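Nitrogen regulatory PII-like protein (Bacillus subtilis subsp. subtilis, PDB 4R25) is a PII-family signalling protein, required for full induction of the nrgAB operon when ammonium is limiting, and needs NrgA to localize correctly to the membrane. Local coordinates at residues 30-41 against 53-64. Numbering follows the deposited sequence.
Sequences LTFSNVHGCGLQ and IESNVYERLKIE. With ZN (zinc ion), chain F; ZN (zinc ion), chain E; ZN (zinc ion), chain D.
The ring of Y58 lies flat on the G37 backbone across the long beta hairpin of strands 29-44 and 51-67 in the ferredoxin-like PII fold. The G37 CA sits 3.9 Å from the Y58 ring centroid and 22° off the ring normal, which identifies a CH-pi contact over the face. With CG placed between the backbone N and the carbonyl carbon (chi1 39°), the Y58 ring folds back across the neighbouring strand. Replacing Y58 by an alanine would probably bare the G37 backbone and remove the ring edge, with CD2 over one face of the R60 guanidinium. The R60 chain bends at chi2 and chi3, and its NE reaches the backbone O of E59 at 2.7 Å. R60 CB meets V35 CG2 at 3.9 Å, the two side chains crossing near a right angle.

Register is antiparallel, from T31 opposite E64 to Q41 opposite E54; K62 N donates to S33 O. On the side of the sheet facing helix 15-25, F32 CD1 and L61 CD1 approach to 3.9 Å, while the F32 and F15 rings meet edge-to-face. H36 and E59 run side by side with ring and carboxylate planes 88° apart, and H36 NE2 binds a zinc ion. The sheet continues into both other subunits of the trimer, where K62 forms a salt bridge with E64 of the second subunit and E64 with K62 of the third. Beside T31, whose OG1 touches E64 CB at 3.3 Å, the extended E64 chain delivers OE2 to a zinc ion shared with K5, 2.3 Å from the metal.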
loop_
_atom_site.group_PDB
_atom_site.type_symbol
_atom_site.label_atom_id
_atom_site.label_comp_id
_atom_site.label_asym_id
_atom_site.label_seq_id
_atom_site.Cartn_x
_atom_site.Cartn_y
_atom_site.Cartn_z
ATOM N N LEU A 30 -8.764 -9.106 -6.965
ATOM C CA LEU A 30 -7.815 -8.013 -6.883
ATOM C C LEU A 30 -8.476 -6.814 -6.205
ATOM O O LEU A 30 -9.699 -6.759 -6.086
ATOM C CB LEU A 30 -7.312 -7.654 -8.283
ATOM C CG LEU A 30 -8.379 -7.241 -9.297
ATOM C CD1 LEU A 30 -8.783 -5.796 -9.088
ATOM C CD2 LEU A 30 -7.910 -7.466 -10.731
ATOM N N THR A 31 -7.671 -5.860 -5.749
ATOM C CA THR A 31 -8.218 -4.635 -5.172
ATOM C C THR A 31 -7.790 -3.425 -5.990
ATOM O O THR A 31 -6.761 -3.445 -6.657
ATOM C CB THR A 31 -7.768 -4.443 -3.720
ATOM O OG1 THR A 31 -6.343 -4.540 -3.650
ATOM C CG2 THR A 31 -8.388 -5.511 -2.819
ATOM N N PHE A 32 -8.584 -2.370 -5.951
ATOM C CA PHE A 32 -8.208 -1.167 -6.658
ATOM C C PHE A 32 -8.735 0.077 -5.962
ATOM O O PHE A 32 -9.618 0.005 -5.111
ATOM C CB PHE A 32 -8.635 -1.225 -8.135
ATOM C CG PHE A 32 -10.114 -1.296 -8.343
ATOM C CD1 PHE A 32 -10.845 -0.150 -8.606
ATOM C CD2 PHE A 32 -10.779 -2.517 -8.295
ATOM C CE1 PHE A 32 -12.221 -0.215 -8.805
ATOM C CE2 PHE A 32 -12.149 -2.589 -8.488
ATOM C CZ PHE A 32 -12.872 -1.439 -8.746
ATOM N N SER A 33 -8.162 1.218 -6.316
ATOM C CA SER A 33 -8.597 2.486 -5.757
ATOM C C SER A 33 -8.035 3.629 -6.577
ATOM O O SER A 33 -7.069 3.460 -7.317
ATOM C CB SER A 33 -8.149 2.621 -4.303
ATOM O OG SER A 33 -6.739 2.584 -4.202
ATOM N N ASN A 34 -8.655 4.791 -6.451
ATOM C CA ASN A 34 -8.167 5.974 -7.124
ATOM C C ASN A 34 -7.231 6.741 -6.205
ATOM O O ASN A 34 -7.563 7.015 -5.053
ATOM C CB ASN A 34 -9.325 6.873 -7.538
ATOM C CG ASN A 34 -10.198 6.245 -8.599
ATOM O OD1 ASN A 34 -9.804 6.127 -9.763
ATOM N ND2 ASN A 34 -11.402 5.855 -8.208
ATOM N N VAL A 35 -6.055 7.066 -6.722
ATOM C CA VAL A 35 -5.114 7.910 -6.017
ATOM C C VAL A 35 -4.637 8.984 -6.979
ATOM O O VAL A 35 -5.102 9.070 -8.112
ATOM C CB VAL A 35 -3.909 7.105 -5.508
ATOM C CG1 VAL A 35 -4.359 6.069 -4.504
ATOM C CG2 VAL A 35 -3.188 6.436 -6.672
ATOM N N HIS A 36 -3.701 9.802 -6.529
ATOM C CA HIS A 36 -3.161 10.849 -7.371
ATOM C C HIS A 36 -1.701 10.630 -7.677
ATOM O O HIS A 36 -0.947 10.119 -6.852
ATOM C CB HIS A 36 -3.341 12.212 -6.720
ATOM C CG HIS A 36 -4.753 12.687 -6.718
ATOM N ND1 HIS A 36 -5.471 12.880 -5.558
ATOM C CD2 HIS A 36 -5.589 12.995 -7.735
ATOM C CE1 HIS A 36 -6.686 13.295 -5.859
ATOM N NE2 HIS A 36 -6.784 13.371 -7.176
ATOM N N GLY A 37 -1.320 11.015 -8.886
ATOM C CA GLY A 37 0.065 11.013 -9.292
ATOM C C GLY A 37 0.551 12.446 -9.363
ATOM O O GLY A 37 -0.204 13.373 -9.648
ATOM N N CYS A 38 1.828 12.629 -9.091
ATOM C CA CYS A 38 2.420 13.947 -9.136
ATOM C C CYS A 38 3.743 13.827 -9.852
ATOM O O CYS A 38 4.612 13.068 -9.423
ATOM C CB CYS A 38 2.632 14.483 -7.720
ATOM S SG CYS A 38 3.241 16.165 -7.658
ATOM N N GLY A 39 3.883 14.554 -10.957
ATOM C CA GLY A 39 5.155 14.656 -11.646
ATOM C C GLY A 39 5.951 15.826 -11.101
ATOM O O GLY A 39 5.392 16.861 -10.762
ATOM N N LEU A 40 7.262 15.654 -10.999
ATOM C CA LEU A 40 8.138 16.708 -10.514
ATOM C C LEU A 40 9.278 16.942 -11.511
ATOM O O LEU A 40 9.944 16.002 -11.945
ATOM C CB LEU A 40 8.701 16.353 -9.132
ATOM C CG LEU A 40 7.737 16.052 -7.978
ATOM C CD1 LEU A 40 8.507 15.843 -6.695
ATOM C CD2 LEU A 40 6.720 17.149 -7.785
ATOM N N GLN A 41 9.494 18.198 -11.884
ATOM C CA GLN A 41 10.611 18.522 -12.765
ATOM C C GLN A 41 11.338 19.809 -12.383
ATOM O O GLN A 41 10.716 20.813 -12.024
ATOM C CB GLN A 41 10.170 18.549 -14.228
ATOM C CG GLN A 41 8.734 18.963 -14.432
ATOM C CD GLN A 41 8.306 18.886 -15.884
ATOM O OE1 GLN A 41 8.894 18.145 -16.681
ATOM N NE2 GLN A 41 7.279 19.658 -16.240
ATOM N N ILE A 53 10.851 23.849 -8.553
ATOM C CA ILE A 53 10.229 22.601 -8.996
ATOM C C ILE A 53 8.822 22.837 -9.516
ATOM O O ILE A 53 8.017 23.507 -8.882
ATOM C CB ILE A 53 10.188 21.552 -7.872
ATOM C CG1 ILE A 53 11.599 21.280 -7.342
ATOM C CG2 ILE A 53 9.534 20.261 -8.352
ATOM C CD1 ILE A 53 12.526 20.654 -8.346
ATOM N N GLU A 54 8.531 22.280 -10.681
ATOM C CA GLU A 54 7.203 22.385 -11.251
ATOM C C GLU A 54 6.550 21.011 -11.180
ATOM O O GLU A 54 7.211 19.985 -11.363
ATOM C CB GLU A 54 7.298 22.871 -12.688
ATOM C CG GLU A 54 5.983 23.231 -13.330
ATOM C CD GLU A 54 6.195 23.813 -14.708
ATOM O OE1 GLU A 54 5.197 24.067 -15.419
ATOM O OE2 GLU A 54 7.374 24.012 -15.077
ATOM N N SER A 55 5.254 20.989 -10.907
ATOM C CA SER A 55 4.571 19.735 -10.654
ATOM C C SER A 55 3.145 19.742 -11.174
ATOM O O SER A 55 2.450 20.758 -11.108
ATOM C CB SER A 55 4.581 19.423 -9.152
ATOM O OG SER A 55 3.882 20.414 -8.424
ATOM N N ASN A 56 2.719 18.600 -11.698
ATOM C CA ASN A 56 1.333 18.428 -12.091
ATOM C C ASN A 56 0.730 17.258 -11.339
ATOM O O ASN A 56 1.413 16.278 -11.051
ATOM C CB ASN A 56 1.186 18.249 -13.611
ATOM C CG ASN A 56 1.925 17.025 -14.144
ATOM O OD1 ASN A 56 3.117 16.846 -13.890
ATOM N ND2 ASN A 56 1.216 16.177 -14.893
ATOM N N VAL A 57 -0.546 17.377 -11.002
ATOM C CA VAL A 57 -1.261 16.300 -10.350
ATOM C C VAL A 57 -2.260 15.675 -11.318
ATOM O O VAL A 57 -3.107 16.365 -11.875
ATOM C CB VAL A 57 -1.978 16.800 -9.085
ATOM C CG1 VAL A 57 -2.850 15.702 -8.490
ATOM C CG2 VAL A 57 -0.956 17.282 -8.066
ATOM N N TYR A 58 -2.148 14.368 -11.529
ATOM C CA TYR A 58 -3.073 13.656 -12.404
ATOM C C TYR A 58 -3.810 12.538 -11.665
ATOM O O TYR A 58 -3.595 12.317 -10.472
ATOM C CB TYR A 58 -2.341 13.118 -13.639
ATOM C CG TYR A 58 -0.967 12.581 -13.338
ATOM C CD1 TYR A 58 0.122 13.439 -13.218
ATOM C CD2 TYR A 58 -0.751 11.216 -13.167
ATOM C CE1 TYR A 58 1.388 12.959 -12.928
ATOM C CE2 TYR A 58 0.515 10.722 -12.882
ATOM C CZ TYR A 58 1.581 11.600 -12.761
ATOM O OH TYR A 58 2.838 11.120 -12.473
ATOM N N GLU A 59 -4.695 11.849 -12.377
ATOM C CA GLU A 59 -5.476 10.767 -11.794
ATOM C C GLU A 59 -4.773 9.461 -12.024
ATOM O O GLU A 59 -4.205 9.233 -13.089
ATOM C CB GLU A 59 -6.843 10.682 -12.442
ATOM C CG GLU A 59 -7.510 12.005 -12.544
ATOM C CD GLU A 59 -7.570 12.676 -11.214
ATOM O OE1 GLU A 59 -7.225 13.873 -11.156
ATOM O OE2 GLU A 59 -7.953 12.000 -10.231
ATOM N N ARG A 60 -4.823 8.595 -11.024
ATOM C CA ARG A 60 -4.214 7.290 -11.157
ATOM C C ARG A 60 -5.108 6.207 -10.565
ATOM O O ARG A 60 -5.856 6.438 -9.612
ATOM C CB ARG A 60 -2.833 7.279 -10.500
ATOM C CG ARG A 60 -1.832 8.271 -11.104
ATOM C CD ARG A 60 -1.140 7.733 -12.352
ATOM N NE ARG A 60 -1.928 7.926 -13.564
ATOM C CZ ARG A 60 -1.402 8.093 -14.774
ATOM N NH1 ARG A 60 -0.086 8.100 -14.925
ATOM N NH2 ARG A 60 -2.188 8.267 -15.828
ATOM N N LEU A 61 -5.029 5.025 -11.156
ATOM C CA LEU A 61 -5.738 3.864 -10.664
ATOM C C LEU A 61 -4.711 2.927 -10.057
ATOM O O LEU A 61 -3.763 2.530 -10.725
ATOM C CB LEU A 61 -6.462 3.177 -11.819
ATOM C CG LEU A 61 -7.125 1.831 -11.546
ATOM C CD1 LEU A 61 -8.270 1.961 -10.543
ATOM C CD2 LEU A 61 -7.606 1.232 -12.857
ATOM N N LYS A 62 -4.884 2.578 -8.788
ATOM C CA LYS A 62 -3.958 1.650 -8.151
ATOM C C LYS A 62 -4.624 0.280 -8.078
ATOM O O LYS A 62 -5.722 0.150 -7.512
ATOM C CB LYS A 62 -3.600 2.140 -6.752
ATOM C CG LYS A 62 -2.409 1.440 -6.095
ATOM C CD LYS A 62 -2.220 2.003 -4.686
ATOM C CE LYS A 62 -0.936 1.525 -4.045
ATOM N NZ LYS A 62 -0.800 2.149 -2.691
ATOM N N ILE A 63 -3.981 -0.723 -8.672
ATOM C CA ILE A 63 -4.509 -2.076 -8.696
ATOM C C ILE A 63 -3.556 -3.027 -7.991
ATOM O O ILE A 63 -2.388 -3.133 -8.348
ATOM C CB ILE A 63 -4.677 -2.571 -10.134
ATOM C CG1 ILE A 63 -5.679 -1.693 -10.895
ATOM C CG2 ILE A 63 -5.089 -4.039 -10.140
ATOM C CD1 ILE A 63 -5.614 -1.833 -12.375
ATOM N N GLU A 64 -4.075 -3.753 -7.012
ATOM C CA GLU A 64 -3.271 -4.722 -6.283
ATOM C C GLU A 64 -3.714 -6.179 -6.509
ATOM O O GLU A 64 -4.890 -6.527 -6.413
ATOM C CB GLU A 64 -3.253 -4.374 -4.803
ATOM C CG GLU A 64 -2.575 -3.043 -4.523
ATOM C CD GLU A 64 -2.537 -2.700 -3.046
ATOM O OE1 GLU A 64 -3.391 -3.200 -2.281
ATOM O OE2 GLU A 64 -1.643 -1.930 -2.649
HETATM ZN ZN ZN F . -8.210 15.183 -7.614
HETATM ZN ZN ZN E . 0.132 -1.115 -1.373
HETATM ZN ZN ZN D . 5.712 25.656 -17.383
HETATM O O HOH W 1 -1.096 0.788 -0.152
#